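Local coordinates for structural polyprotein, VP3 (Israeli acute paralysis virus, PDB 5CDD), which probably serves as a structural building block of the virus capsid, forming pentamers together with the coat proteins VP1 and VP2, at residues I91-P96 / W133-Y139; C97-R103 / E114-A120; P166-I171 / A222-N227; L214-G218 / N229-S235. One frame throughout, in Å; residues are numbered along the deposited sequence.

Interaction 1: I91-P96 / W133-Y139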
loop_
_atom_site.group_PDB
_atom_site.type_symbol
_atom_site.label_atom_id
_atom_site.label_comp_id
_atom_site.label_asym_id
_atom_site.label_seq_id
_atom_site.Cartn_x
_atom_site.Cartn_y
_atom_site.Cartn_z
ATOM N N ILE B 91 4.133 55.127 32.378
ATOM C CA ILE B 91 3.395 54.041 31.747
ATOM C C ILE B 91 4.063 52.677 31.880
ATOM O O ILE B 91 5.166 52.463 31.374
ATOM C CB ILE B 91 3.187 54.327 30.245
ATOM C CG1 ILE B 91 2.476 55.669 30.070
ATOM C CG2 ILE B 91 2.372 53.208 29.609
ATOM C CD1 ILE B 91 2.310 56.088 28.630
ATOM N N PRO B 92 3.402 51.734 32.571
ATOM C CA PRO B 92 3.976 50.396 32.734
ATOM C C PRO B 92 4.060 49.718 31.368
ATOM O O PRO B 92 3.042 49.526 30.700
ATOM C CB PRO B 92 2.976 49.700 33.656
ATOM C CG PRO B 92 2.410 50.825 34.455
ATOM C CD PRO B 92 2.204 51.893 33.411
ATOM N N VAL B 93 5.273 49.372 30.949
ATOM C CA VAL B 93 5.463 48.718 29.661
ATOM C C VAL B 93 5.081 47.247 29.769
ATOM O O VAL B 93 5.750 46.480 30.449
ATOM C CB VAL B 93 6.927 48.826 29.193
ATOM C CG1 VAL B 93 7.118 48.067 27.892
ATOM C CG2 VAL B 93 7.301 50.285 29.008
ATOM N N GLY B 94 4.001 46.860 29.100
ATOM C CA GLY B 94 3.562 45.478 29.150
ATOM C C GLY B 94 2.245 45.280 28.430
ATOM O O GLY B 94 1.453 46.216 28.304
ATOM N N MET B 95 2.004 44.059 27.964
ATOM C CA MET B 95 0.779 43.748 27.239
ATOM C C MET B 95 -0.465 43.740 28.130
ATOM O O MET B 95 -1.533 44.177 27.705
ATOM C CB MET B 95 0.928 42.403 26.522
ATOM C CG MET B 95 0.017 42.243 25.315
ATOM S SD MET B 95 0.503 40.869 24.251
ATOM C CE MET B 95 -0.865 39.741 24.486
ATOM N N PRO B 96 -0.347 43.239 29.375
ATOM C CA PRO B 96 -1.494 43.200 30.291
ATOM C C PRO B 96 -2.009 44.603 30.615
ATOM O O PRO B 96 -1.319 45.595 30.377
ATOM C CB PRO B 96 -0.926 42.508 31.528
ATOM C CG PRO B 96 0.139 41.630 30.966
ATOM C CD PRO B 96 0.805 42.537 29.967
ATOM N N TRP B 133 2.837 36.091 28.701
ATOM C CA TRP B 133 2.975 36.758 27.414
ATOM C C TRP B 133 4.418 37.127 27.102
ATOM O O TRP B 133 5.310 37.007 27.944
ATOM C CB TRP B 133 2.134 38.036 27.383
ATOM C CG TRP B 133 2.611 39.079 28.354
ATOM C CD1 TRP B 133 2.308 39.161 29.681
ATOM C CD2 TRP B 133 3.517 40.157 28.080
ATOM N NE1 TRP B 133 2.968 40.223 30.254
ATOM C CE2 TRP B 133 3.717 40.850 29.294
ATOM C CE3 TRP B 133 4.179 40.602 26.928
ATOM C CZ2 TRP B 133 4.554 41.968 29.389
ATOM C CZ3 TRP B 133 5.013 41.714 27.023
ATOM C CH2 TRP B 133 5.191 42.384 28.247
ATOM N N ARG B 134 4.624 37.593 25.876
ATOM C CA ARG B 134 5.927 38.021 25.386
ATOM C C ARG B 134 5.645 38.795 24.106
ATOM O O ARG B 134 5.040 38.259 23.178
ATOM C CB ARG B 134 6.807 36.809 25.077
ATOM C CG ARG B 134 8.188 37.170 24.568
ATOM C CD ARG B 134 8.917 35.949 24.043
ATOM N NE ARG B 134 10.239 36.293 23.525
ATOM C CZ ARG B 134 11.304 36.530 24.282
ATOM N NH1 ARG B 134 11.209 36.456 25.602
ATOM N NH2 ARG B 134 12.462 36.849 23.722
ATOM N N ALA B 135 6.065 40.055 24.055
ATOM C CA ALA B 135 5.816 40.860 22.868
ATOM C C ALA B 135 6.554 42.189 22.854
ATOM O O ALA B 135 7.165 42.596 23.843
ATOM C CB ALA B 135 4.316 41.105 22.724
ATOM N N THR B 136 6.493 42.855 21.706
ATOM C CA THR B 136 7.114 44.157 21.525
ATOM C C THR B 136 5.998 45.172 21.713
ATOM O O THR B 136 5.073 45.243 20.906
ATOM C CB THR B 136 7.701 44.307 20.108
ATOM O OG1 THR B 136 8.778 43.377 19.934
ATOM C CG2 THR B 136 8.217 45.718 19.893
ATOM N N MET B 137 6.074 45.944 22.791
ATOM C CA MET B 137 5.053 46.938 23.078
ATOM C C MET B 137 5.257 48.214 22.281
ATOM O O MET B 137 6.356 48.770 22.250
ATOM C CB MET B 137 5.034 47.253 24.573
ATOM C CG MET B 137 4.730 46.044 25.441
ATOM S SD MET B 137 3.296 45.124 24.841
ATOM C CE MET B 137 1.993 46.334 25.062
ATOM N N CYS B 138 4.191 48.673 21.635
ATOM C CA CYS B 138 4.255 49.883 20.830
ATOM C C CYS B 138 3.366 50.975 21.400
ATOM O O CYS B 138 2.233 50.722 21.815
ATOM C CB CYS B 138 3.843 49.573 19.394
ATOM S SG CYS B 138 4.876 48.326 18.609
ATOM N N TYR B 139 3.894 52.194 21.413
ATOM C CA TYR B 139 3.176 53.344 21.939
ATOM C C TYR B 139 3.343 54.537 21.007
ATOM O O TYR B 139 4.453 54.832 20.566
ATOM C CB TYR B 139 3.728 53.702 23.324
ATOM C CG TYR B 139 3.664 52.570 24.324
ATOM C CD1 TYR B 139 2.478 52.270 24.991
ATOM C CD2 TYR B 139 4.786 51.780 24.587
ATOM C CE1 TYR B 139 2.406 51.214 25.896
ATOM C CE2 TYR B 139 4.723 50.715 25.492
ATOM C CZ TYR B 139 3.529 50.440 26.142
ATOM O OH TYR B 139 3.452 49.388 27.030
#
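Two layers of a protein can meet without sharing a single backbone hydrogen bond, and this pair does so. Residues 133-139 are extended as part of a long strand, while 91-96 start in the short strand that holds Ile91 and Pro92 and continue as loop; the closest CA atoms, those of Gly94 and Met137, stand 6.4 Å apart. The strand's alternation governs what follows: Trp133, Ala135, Met137 and Tyr139 direct their CA-to-CB bonds toward 91-96, whereas Arg134 and Thr136 point away. Trp133 offers one ring face to the loop. Met95 CB lies 4.0 Å from the centroid of its six-membered ring and Pro96 CD 3.5 Å from that of its five-membered ring, both CH-pi contacts. Met95 SD reaches Ala135 CB at 4.1 Å, and Met137 packs against Gly94, its CE 3.3 Å from Gly94 O and its CG 4.0 Å from Val93 CG1. At the far end, Ile91 CG2 packs 4.2 Å from Tyr139 CE1. The one polar link is weak: Gly94 N donates to Tyr139 OH at 3.3 Å. Strand 90-92 belongs to the sheet containing 236-247, and strand 132-144 to the sheet containing 255-265, whose Lys262 bonds to Gly94 O. Side chains thus fill the space between two antiparallel sheets, the hydrophobic interior expected of the jelly-roll beta sandwich of picornavirus-like capsid proteins.

Interaction 2: C97-R103 / E114-A120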
loop_
_atom_site.group_PDB
_atom_site.type_symbol
_atom_site.label_atom_id
_atom_site.label_comp_id
_atom_site.label_asym_id
_atom_site.label_seq_id
_atom_site.Cartn_x
_atom_site.Cartn_y
_atom_site.Cartn_z
ATOM N N CYS B 97 -3.216 44.686 31.164
ATOM C CA CYS B 97 -3.790 45.980 31.512
ATOM C C CYS B 97 -3.258 46.436 32.869
ATOM O O CYS B 97 -3.078 45.624 33.776
ATOM C CB CYS B 97 -5.317 45.893 31.548
ATOM S SG CYS B 97 -6.119 47.504 31.402
ATOM N N TYR B 98 -3.007 47.735 33.004
ATOM C CA TYR B 98 -2.473 48.279 34.247
ATOM C C TYR B 98 -3.369 49.322 34.907
ATOM O O TYR B 98 -3.201 49.634 36.087
ATOM C CB TYR B 98 -1.091 48.884 33.990
ATOM C CG TYR B 98 -1.087 49.961 32.930
ATOM C CD1 TYR B 98 -1.569 51.242 33.203
ATOM C CD2 TYR B 98 -0.623 49.694 31.642
ATOM C CE1 TYR B 98 -1.591 52.231 32.221
ATOM C CE2 TYR B 98 -0.642 50.674 30.652
ATOM C CZ TYR B 98 -1.127 51.939 30.949
ATOM O OH TYR B 98 -1.150 52.908 29.976
ATOM N N SER B 99 -4.321 49.858 34.151
ATOM C CA SER B 99 -5.220 50.872 34.687
ATOM C C SER B 99 -6.619 50.331 34.942
ATOM O O SER B 99 -7.151 49.555 34.150
ATOM C CB SER B 99 -5.302 52.063 33.728
ATOM O OG SER B 99 -5.821 51.669 32.470
ATOM N N LYS B 100 -7.209 50.749 36.057
ATOM C CA LYS B 100 -8.553 50.320 36.416
ATOM C C LYS B 100 -9.267 51.414 37.193
ATOM O O LYS B 100 -8.640 52.326 37.732
ATOM C CB LYS B 100 -8.505 49.047 37.265
ATOM C CG LYS B 100 -7.906 49.239 38.644
ATOM C CD LYS B 100 -7.817 47.922 39.394
ATOM C CE LYS B 100 -7.055 48.088 40.696
ATOM N NZ LYS B 100 -6.781 46.783 41.351
ATOM N N SER B 101 -10.590 51.317 37.233
ATOM C CA SER B 101 -11.420 52.269 37.951
ATOM C C SER B 101 -12.293 51.458 38.894
ATOM O O SER B 101 -12.686 50.338 38.571
ATOM C CB SER B 101 -12.295 53.052 36.975
ATOM O OG SER B 101 -13.168 53.926 37.666
ATOM N N ILE B 102 -12.594 52.010 40.062
ATOM C CA ILE B 102 -13.421 51.296 41.020
ATOM C C ILE B 102 -14.815 51.881 41.135
ATOM O O ILE B 102 -14.993 53.046 41.493
ATOM C CB ILE B 102 -12.758 51.271 42.402
ATOM C CG1 ILE B 102 -11.459 50.473 42.313
ATOM C CG2 ILE B 102 -13.697 50.653 43.430
ATOM C CD1 ILE B 102 -10.694 50.430 43.593
ATOM N N ARG B 103 -15.800 51.051 40.814
ATOM C CA ARG B 103 -17.197 51.445 40.867
ATOM C C ARG B 103 -17.735 51.101 42.249
ATOM O O ARG B 103 -17.916 49.928 42.585
ATOM C CB ARG B 103 -17.989 50.688 39.802
ATOM C CG ARG B 103 -19.360 51.265 39.537
ATOM C CD ARG B 103 -20.415 50.185 39.470
ATOM N NE ARG B 103 -21.718 50.749 39.138
ATOM C CZ ARG B 103 -22.852 50.059 39.136
ATOM N NH1 ARG B 103 -23.991 50.658 38.818
ATOM N NH2 ARG B 103 -22.848 48.774 39.457
ATOM N N GLU B 114 -17.390 47.478 46.052
ATOM C CA GLU B 114 -16.435 47.969 45.068
ATOM C C GLU B 114 -16.191 46.936 43.976
ATOM O O GLU B 114 -15.865 45.784 44.259
ATOM C CB GLU B 114 -15.101 48.305 45.731
ATOM C CG GLU B 114 -15.170 49.388 46.783
ATOM C CD GLU B 114 -13.793 49.804 47.259
ATOM O OE1 GLU B 114 -13.021 48.922 47.695
ATOM O OE2 GLU B 114 -13.483 51.014 47.197
ATOM N N THR B 115 -16.346 47.363 42.727
ATOM C CA THR B 115 -16.127 46.492 41.578
ATOM C C THR B 115 -15.045 47.105 40.695
ATOM O O THR B 115 -15.102 48.290 40.372
ATOM C CB THR B 115 -17.412 46.331 40.736
ATOM O OG1 THR B 115 -18.425 45.693 41.521
ATOM C CG2 THR B 115 -17.136 45.492 39.500
ATOM N N GLU B 116 -14.057 46.301 40.314
ATOM C CA GLU B 116 -12.975 46.783 39.461
ATOM C C GLU B 116 -13.420 46.813 38.002
ATOM O O GLU B 116 -13.943 45.826 37.482
ATOM C CB GLU B 116 -11.746 45.878 39.577
ATOM C CG GLU B 116 -11.165 45.753 40.972
ATOM C CD GLU B 116 -9.909 44.897 41.000
ATOM O OE1 GLU B 116 -9.966 43.733 40.548
ATOM O OE2 GLU B 116 -8.867 45.391 41.474
ATOM N N VAL B 117 -13.221 47.954 37.353
ATOM C CA VAL B 117 -13.567 48.112 35.945
ATOM C C VAL B 117 -12.284 48.494 35.226
ATOM O O VAL B 117 -11.718 49.561 35.451
ATOM C CB VAL B 117 -14.612 49.212 35.724
ATOM C CG1 VAL B 117 -14.915 49.343 34.246
ATOM C CG2 VAL B 117 -15.878 48.873 36.472
ATOM N N ILE B 118 -11.835 47.611 34.350
ATOM C CA ILE B 118 -10.600 47.805 33.617
ATOM C C ILE B 118 -10.858 48.184 32.154
ATOM O O ILE B 118 -11.486 47.431 31.413
ATOM C CB ILE B 118 -9.775 46.507 33.716
ATOM C CG1 ILE B 118 -9.761 46.028 35.177
ATOM C CG2 ILE B 118 -8.370 46.741 33.241
ATOM C CD1 ILE B 118 -9.270 44.615 35.369
ATOM N N ASP B 119 -10.386 49.363 31.750
ATOM C CA ASP B 119 -10.562 49.838 30.375
ATOM C C ASP B 119 -9.493 49.261 29.454
ATOM O O ASP B 119 -8.538 49.938 29.078
ATOM C CB ASP B 119 -10.511 51.371 30.311
ATOM C CG ASP B 119 -9.159 51.936 30.736
ATOM O OD1 ASP B 119 -8.820 53.061 30.305
ATOM O OD2 ASP B 119 -8.442 51.258 31.505
ATOM N N ALA B 120 -9.670 47.999 29.091
ATOM C CA ALA B 120 -8.723 47.304 28.235
ATOM C C ALA B 120 -8.681 47.772 26.784
ATOM O O ALA B 120 -9.693 48.162 26.201
ATOM C CB ALA B 120 -9.000 45.809 28.274
#
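The backbone ladder of a beta hairpin can be supplemented by side-chain bonds, as happens here. Ser101 pairs with Val117, and Arg103 with Thr115, as antiparallel hydrogen-bonded pairs: Ser101 N to Val117 O and Val117 N to Ser101 O are both 2.7 Å, Arg103 N to Thr115 O 2.9 Å, and Thr115 N to Arg103 O 3.0 Å. Ile102 and Glu116 form the non-hydrogen-bonded pair between them. Side chains add links both along the ladder and toward 97-100 and 118-120. Lys100, with chi1 p and its other torsions t, carries NZ to 2.5 Å from Glu116 OE2, a very short salt bridge; the m, t rotamer of Glu116 brings the carboxylate to meet it. Lys100 NZ also bonds to the carbonyls of Ile219 and Ala222. Both Ser99 and Asp119 adopt p, which sets Ser99 OG to donate to Asp119 OD2 at 2.8 Å, with Asp119 at the centre of an inverse gamma turn. Cys97 SG, in t, lies 3.0 Å from Ile118 CG2, shorter than normal packing and probably strained or imprecise at 2.7 Å resolution. Ile102, in m, lays CG2 3.6 Å from Glu114 CB. Arg103 packs CB 4.3 Å from Val117 CG2, but its end leads away, the guanidinium bonding to Ala291 O. Glu114, Thr115 and Ile118 ladder with a strand of a neighbouring subunit, so this beta hairpin, strands 101-106 and 111-118, continues into an intersubunit sheet.

Interaction 3: P166-I171 / A222-N227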
loop_
_atom_site.group_PDB
_atom_site.type_symbol
_atom_site.label_atom_id
_atom_site.label_comp_id
_atom_site.label_asym_id
_atom_site.label_seq_id
_atom_site.Cartn_x
_atom_site.Cartn_y
_atom_site.Cartn_z
ATOM N N PRO B 166 0.984 52.037 46.309
ATOM C CA PRO B 166 -0.201 51.190 46.454
ATOM C C PRO B 166 -1.306 51.870 47.254
ATOM O O PRO B 166 -1.040 52.708 48.114
ATOM C CB PRO B 166 0.348 49.953 47.157
ATOM C CG PRO B 166 1.739 49.863 46.621
ATOM C CD PRO B 166 2.200 51.302 46.698
ATOM N N THR B 167 -2.546 51.504 46.958
ATOM C CA THR B 167 -3.706 52.062 47.641
ATOM C C THR B 167 -4.510 50.906 48.219
ATOM O O THR B 167 -4.269 49.746 47.887
ATOM C CB THR B 167 -4.594 52.858 46.657
ATOM O OG1 THR B 167 -3.835 53.937 46.101
ATOM C CG2 THR B 167 -5.819 53.424 47.363
ATOM N N VAL B 168 -5.459 51.226 49.091
ATOM C CA VAL B 168 -6.300 50.211 49.705
ATOM C C VAL B 168 -6.998 49.378 48.631
ATOM O O VAL B 168 -7.366 48.226 48.868
ATOM C CB VAL B 168 -7.376 50.861 50.609
ATOM C CG1 VAL B 168 -8.244 51.806 49.786
ATOM C CG2 VAL B 168 -8.232 49.786 51.265
ATOM N N ASN B 169 -7.160 49.957 47.445
ATOM C CA ASN B 169 -7.840 49.260 46.361
ATOM C C ASN B 169 -7.273 49.485 44.961
ATOM O O ASN B 169 -7.944 49.195 43.972
ATOM C CB ASN B 169 -9.314 49.651 46.357
ATOM C CG ASN B 169 -9.513 51.153 46.291
ATOM O OD1 ASN B 169 -8.763 51.860 45.614
ATOM N ND2 ASN B 169 -10.535 51.646 46.981
ATOM N N ASN B 170 -6.050 49.995 44.862
ATOM C CA ASN B 170 -5.455 50.232 43.551
ATOM C C ASN B 170 -3.944 50.422 43.668
ATOM O O ASN B 170 -3.370 50.245 44.741
ATOM C CB ASN B 170 -6.085 51.475 42.911
ATOM C CG ASN B 170 -6.034 51.445 41.389
ATOM O OD1 ASN B 170 -4.987 51.201 40.790
ATOM N ND2 ASN B 170 -7.173 51.707 40.757
ATOM N N ILE B 171 -3.309 50.772 42.555
ATOM C CA ILE B 171 -1.868 51.001 42.518
ATOM C C ILE B 171 -1.548 52.119 41.531
ATOM O O ILE B 171 -1.967 52.079 40.375
ATOM C CB ILE B 171 -1.099 49.730 42.093
ATOM C CG1 ILE B 171 -1.295 48.628 43.136
ATOM C CG2 ILE B 171 0.384 50.043 41.939
ATOM C CD1 ILE B 171 -0.599 47.335 42.794
ATOM N N ALA B 222 -5.218 44.205 42.209
ATOM C CA ALA B 222 -3.981 44.739 42.768
ATOM C C ALA B 222 -4.232 45.883 43.745
ATOM O O ALA B 222 -4.974 46.818 43.447
ATOM C CB ALA B 222 -3.068 45.210 41.643
ATOM N N ASN B 223 -3.606 45.797 44.915
ATOM C CA ASN B 223 -3.738 46.818 45.947
ATOM C C ASN B 223 -2.580 46.749 46.943
ATOM O O ASN B 223 -1.526 46.187 46.642
ATOM C CB ASN B 223 -5.074 46.666 46.682
ATOM C CG ASN B 223 -5.315 45.253 47.173
ATOM O OD1 ASN B 223 -4.471 44.663 47.848
ATOM N ND2 ASN B 223 -6.480 44.704 46.843
ATOM N N SER B 224 -2.784 47.323 48.126
ATOM C CA SER B 224 -1.767 47.350 49.175
ATOM C C SER B 224 -1.242 45.971 49.549
ATOM O O SER B 224 -0.034 45.758 49.618
ATOM C CB SER B 224 -2.329 48.022 50.428
ATOM O OG SER B 224 -2.844 49.306 50.124
ATOM N N GLU B 225 -2.153 45.037 49.789
ATOM C CA GLU B 225 -1.764 43.688 50.178
ATOM C C GLU B 225 -1.414 42.791 49.000
ATOM O O GLU B 225 -0.611 41.867 49.135
ATOM C CB GLU B 225 -2.882 43.041 50.995
ATOM C CG GLU B 225 -3.214 43.765 52.295
ATOM C CD GLU B 225 -2.039 43.823 53.259
ATOM O OE1 GLU B 225 -1.400 42.772 53.487
ATOM O OE2 GLU B 225 -1.761 44.917 53.798
ATOM N N ASN B 226 -2.010 43.055 47.844
ATOM C CA ASN B 226 -1.737 42.237 46.674
ATOM C C ASN B 226 -1.256 43.088 45.506
ATOM O O ASN B 226 -2.056 43.616 44.743
ATOM C CB ASN B 226 -3.000 41.458 46.291
ATOM C CG ASN B 226 -2.778 40.508 45.131
ATOM O OD1 ASN B 226 -1.804 39.756 45.103
ATOM N ND2 ASN B 226 -3.700 40.521 44.175
ATOM N N ASN B 227 0.061 43.203 45.369
ATOM C CA ASN B 227 0.656 43.999 44.305
ATOM C C ASN B 227 1.843 43.279 43.674
ATOM O O ASN B 227 2.614 43.883 42.933
ATOM C CB ASN B 227 1.104 45.356 44.865
ATOM C CG ASN B 227 2.283 45.238 45.811
ATOM O OD1 ASN B 227 2.285 44.403 46.711
ATOM N ND2 ASN B 227 3.293 46.075 45.610
#
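Loops without regular structure can still interlock, as two surface loops illustrate here. Ala222 begins the contact: its CB meets Ile171 CD1 at 3.5 Å, and its carbonyl O receives a CA-H...O contact from Asn170 CA at 3.4 Å. Asn223 places CB 3.4 Å from Thr167 O and 3.5 Å from Val168 O, which also bonds to Arg204 of a neighbouring subunit. Its OD1 turns back on its own loop and accepts from Asn226 N at 2.9 Å, an Asx motif, while Asn223 N bonds to Asn226 O at 2.7 Å. Ser224 supplies the polar anchor. Its OG donates to Thr167 O at 2.7 Å, and Ser224 N adds a weak bond to the same oxygen at 2.9 Å; Pro166 CB packs 3.9 Å from Ser224 CA. Asn227 then returns to the partner with CB 3.3 Å from Ile171 CD1, so the isoleucine tip rests against both ends of 222-227. Loop 166-171, closed by Thr167 N bonding to Asn170 O at 2.7 Å, joins strands 164-166 and 171-173; the other leads from strand 214-215 into helix 228-231, with Asn227 at the N-cap position, though its side chain makes no capping bond.

Interaction 4: L214-G218 / N229-S235; sequences LKTAG and NFHESFS
This is a largely buried contact between a strand end and a helix exit, where strand 214-215 pairs with strand 132-144. Residues 214-215 are extended; Thr216 and Ala217 turn, and Gly218 has phi/psi 62/-135°. Across from them, 229-231 are the last residues of the short helix 228-231, and Glu232 leaves it. Nearest CA pairs are Lys215-Ser233 (4.5 Å), Ala217-Asn229 (5.9 Å) and Gly218-Phe230 (4.8 Å). Lys215 N donates to Glu232 O at 3.0 Å. Ser233, chi1 m, accepts from Gly218 N at OG (3.2 Å) and donates from OG to Asn229 O (2.6 Å), joining turn to helix; Gly218 O lies 3.4 Å from Phe230 CA. Leu214, m, t, sets CD1 3.4 Å from Ser235 CB; Ala217 CB meets Asn229 CB at 3.6 Å. Lys215, m, t, t, p, puts NZ 3.9 Å from Glu232 OE1, a long salt bridge, and bonds to Gln150 of a neighbouring subunit. A short helix end is thus tied to the end of strand 214-215 and the turn after it, within the capsid beta sandwich.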
loop_
_atom_site.group_PDB
_atom_site.type_symbol
_atom_site.label_atom_id
_atom_site.label_comp_id
_atom_site.label_asym_id
_atom_site.label_seq_id
_atom_site.Cartn_x
_atom_site.Cartn_y
_atom_site.Cartn_z
ATOM N N LEU B 214 6.251 36.903 30.718
ATOM C CA LEU B 214 5.806 37.636 31.899
ATOM C C LEU B 214 4.345 37.300 32.179
ATOM O O LEU B 214 3.607 36.913 31.274
ATOM C CB LEU B 214 5.965 39.143 31.688
ATOM C CG LEU B 214 7.396 39.687 31.695
ATOM C CD1 LEU B 214 7.386 41.157 31.323
ATOM C CD2 LEU B 214 8.013 39.493 33.070
ATOM N N LYS B 215 3.933 37.444 33.434
ATOM C CA LYS B 215 2.561 37.138 33.816
ATOM C C LYS B 215 1.569 38.087 33.155
ATOM O O LYS B 215 1.936 39.172 32.711
ATOM C CB LYS B 215 2.418 37.186 35.341
ATOM C CG LYS B 215 3.151 36.052 36.061
ATOM C CD LYS B 215 2.827 36.025 37.553
ATOM C CE LYS B 215 3.377 34.772 38.232
ATOM N NZ LYS B 215 4.865 34.712 38.239
ATOM N N THR B 216 0.309 37.671 33.089
ATOM C CA THR B 216 -0.729 38.484 32.469
ATOM C C THR B 216 -1.764 39.003 33.461
ATOM O O THR B 216 -2.797 39.536 33.061
ATOM C CB THR B 216 -1.473 37.686 31.375
ATOM O OG1 THR B 216 -2.142 36.570 31.978
ATOM C CG2 THR B 216 -0.499 37.198 30.310
ATOM N N ALA B 217 -1.484 38.849 34.750
ATOM C CA ALA B 217 -2.398 39.295 35.794
ATOM C C ALA B 217 -2.642 40.799 35.719
ATOM O O ALA B 217 -3.780 41.266 35.819
ATOM C CB ALA B 217 -1.838 38.923 37.164
ATOM N N GLY B 218 -1.567 41.555 35.531
ATOM C CA GLY B 218 -1.693 43.000 35.456
ATOM C C GLY B 218 -2.220 43.677 36.712
ATOM O O GLY B 218 -1.787 43.369 37.824
ATOM N N ASN B 229 1.721 40.347 41.623
ATOM C CA ASN B 229 1.463 39.894 40.264
ATOM C C ASN B 229 1.571 41.071 39.319
ATOM O O ASN B 229 1.900 40.911 38.145
ATOM C CB ASN B 229 0.073 39.273 40.144
ATOM C CG ASN B 229 -0.040 37.954 40.876
ATOM O OD1 ASN B 229 0.737 37.025 40.636
ATOM N ND2 ASN B 229 -1.012 37.863 41.776
ATOM N N PHE B 230 1.293 42.256 39.847
ATOM C CA PHE B 230 1.360 43.479 39.070
ATOM C C PHE B 230 2.779 43.691 38.561
ATOM O O PHE B 230 2.994 43.929 37.374
ATOM C CB PHE B 230 0.941 44.668 39.932
ATOM C CG PHE B 230 1.039 45.985 39.227
ATOM C CD1 PHE B 230 0.107 46.341 38.260
ATOM C CD2 PHE B 230 2.088 46.855 39.500
ATOM C CE1 PHE B 230 0.218 47.547 37.573
ATOM C CE2 PHE B 230 2.209 48.061 38.821
ATOM C CZ PHE B 230 1.274 48.408 37.855
ATOM N N HIS B 231 3.744 43.596 39.467
ATOM C CA HIS B 231 5.146 43.785 39.119
ATOM C C HIS B 231 5.678 42.666 38.235
ATOM O O HIS B 231 6.599 42.873 37.447
ATOM C CB HIS B 231 5.992 43.889 40.391
ATOM C CG HIS B 231 5.702 45.110 41.206
ATOM N ND1 HIS B 231 5.890 46.388 40.723
ATOM C CD2 HIS B 231 5.225 45.250 42.465
ATOM C CE1 HIS B 231 5.541 47.262 41.650
ATOM N NE2 HIS B 231 5.134 46.598 42.716
ATOM N N GLU B 232 5.089 41.483 38.369
ATOM C CA GLU B 232 5.501 40.324 37.585
ATOM C C GLU B 232 4.887 40.323 36.188
ATOM O O GLU B 232 5.041 39.358 35.439
ATOM C CB GLU B 232 5.099 39.037 38.313
ATOM C CG GLU B 232 5.844 38.795 39.611
ATOM C CD GLU B 232 7.315 38.511 39.384
ATOM O OE1 GLU B 232 7.631 37.470 38.764
ATOM O OE2 GLU B 232 8.155 39.330 39.820
ATOM N N SER B 233 4.206 41.407 35.831
ATOM C CA SER B 233 3.553 41.493 34.531
ATOM C C SER B 233 4.046 42.598 33.599
ATOM O O SER B 233 3.446 42.800 32.546
ATOM C CB SER B 233 2.045 41.683 34.723
ATOM O OG SER B 233 1.498 40.712 35.594
ATOM N N PHE B 234 5.126 43.301 33.941
ATOM C CA PHE B 234 5.544 44.395 33.068
ATOM C C PHE B 234 6.977 44.557 32.567
ATOM O O PHE B 234 7.169 44.960 31.424
ATOM C CB PHE B 234 5.048 45.705 33.676
ATOM C CG PHE B 234 3.553 45.819 33.681
ATOM C CD1 PHE B 234 2.855 45.997 32.490
ATOM C CD2 PHE B 234 2.834 45.681 34.861
ATOM C CE1 PHE B 234 1.464 46.033 32.475
ATOM C CE2 PHE B 234 1.439 45.714 34.856
ATOM C CZ PHE B 234 0.754 45.890 33.661
ATOM N N SER B 235 7.982 44.275 33.387
ATOM C CA SER B 235 9.380 44.392 32.938
ATOM C C SER B 235 9.973 45.799 32.945
ATOM O O SER B 235 11.188 45.957 32.819
ATOM C CB SER B 235 9.551 43.831 31.519
ATOM O OG SER B 235 9.358 44.849 30.541
#

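Burial and chemistry change together across these four contacts. Interaction 1 is wholly buried and relies on apolar and CH-pi packing; interaction 3, at the surface, relies on carbonyls, a serine hydroxyl and an isoleucine tip. Interaction 2 is buried partly by other subunits and combines a backbone ladder with a salt bridge, while interaction 4, mostly buried, mixes backbone and serine hydrogen bonds. Interactions 1 and 4 reach the same sheet, Trp133 N lying 2.8 Å from Leu214 O in a probable hydrogen bond. Phe234 of interaction 4 also touches Tyr98 of interaction 2, and Ile171 CG2 of interaction 3 packs 4.1 Å from Phe230 CE2 of interaction 4, linking loop to helix.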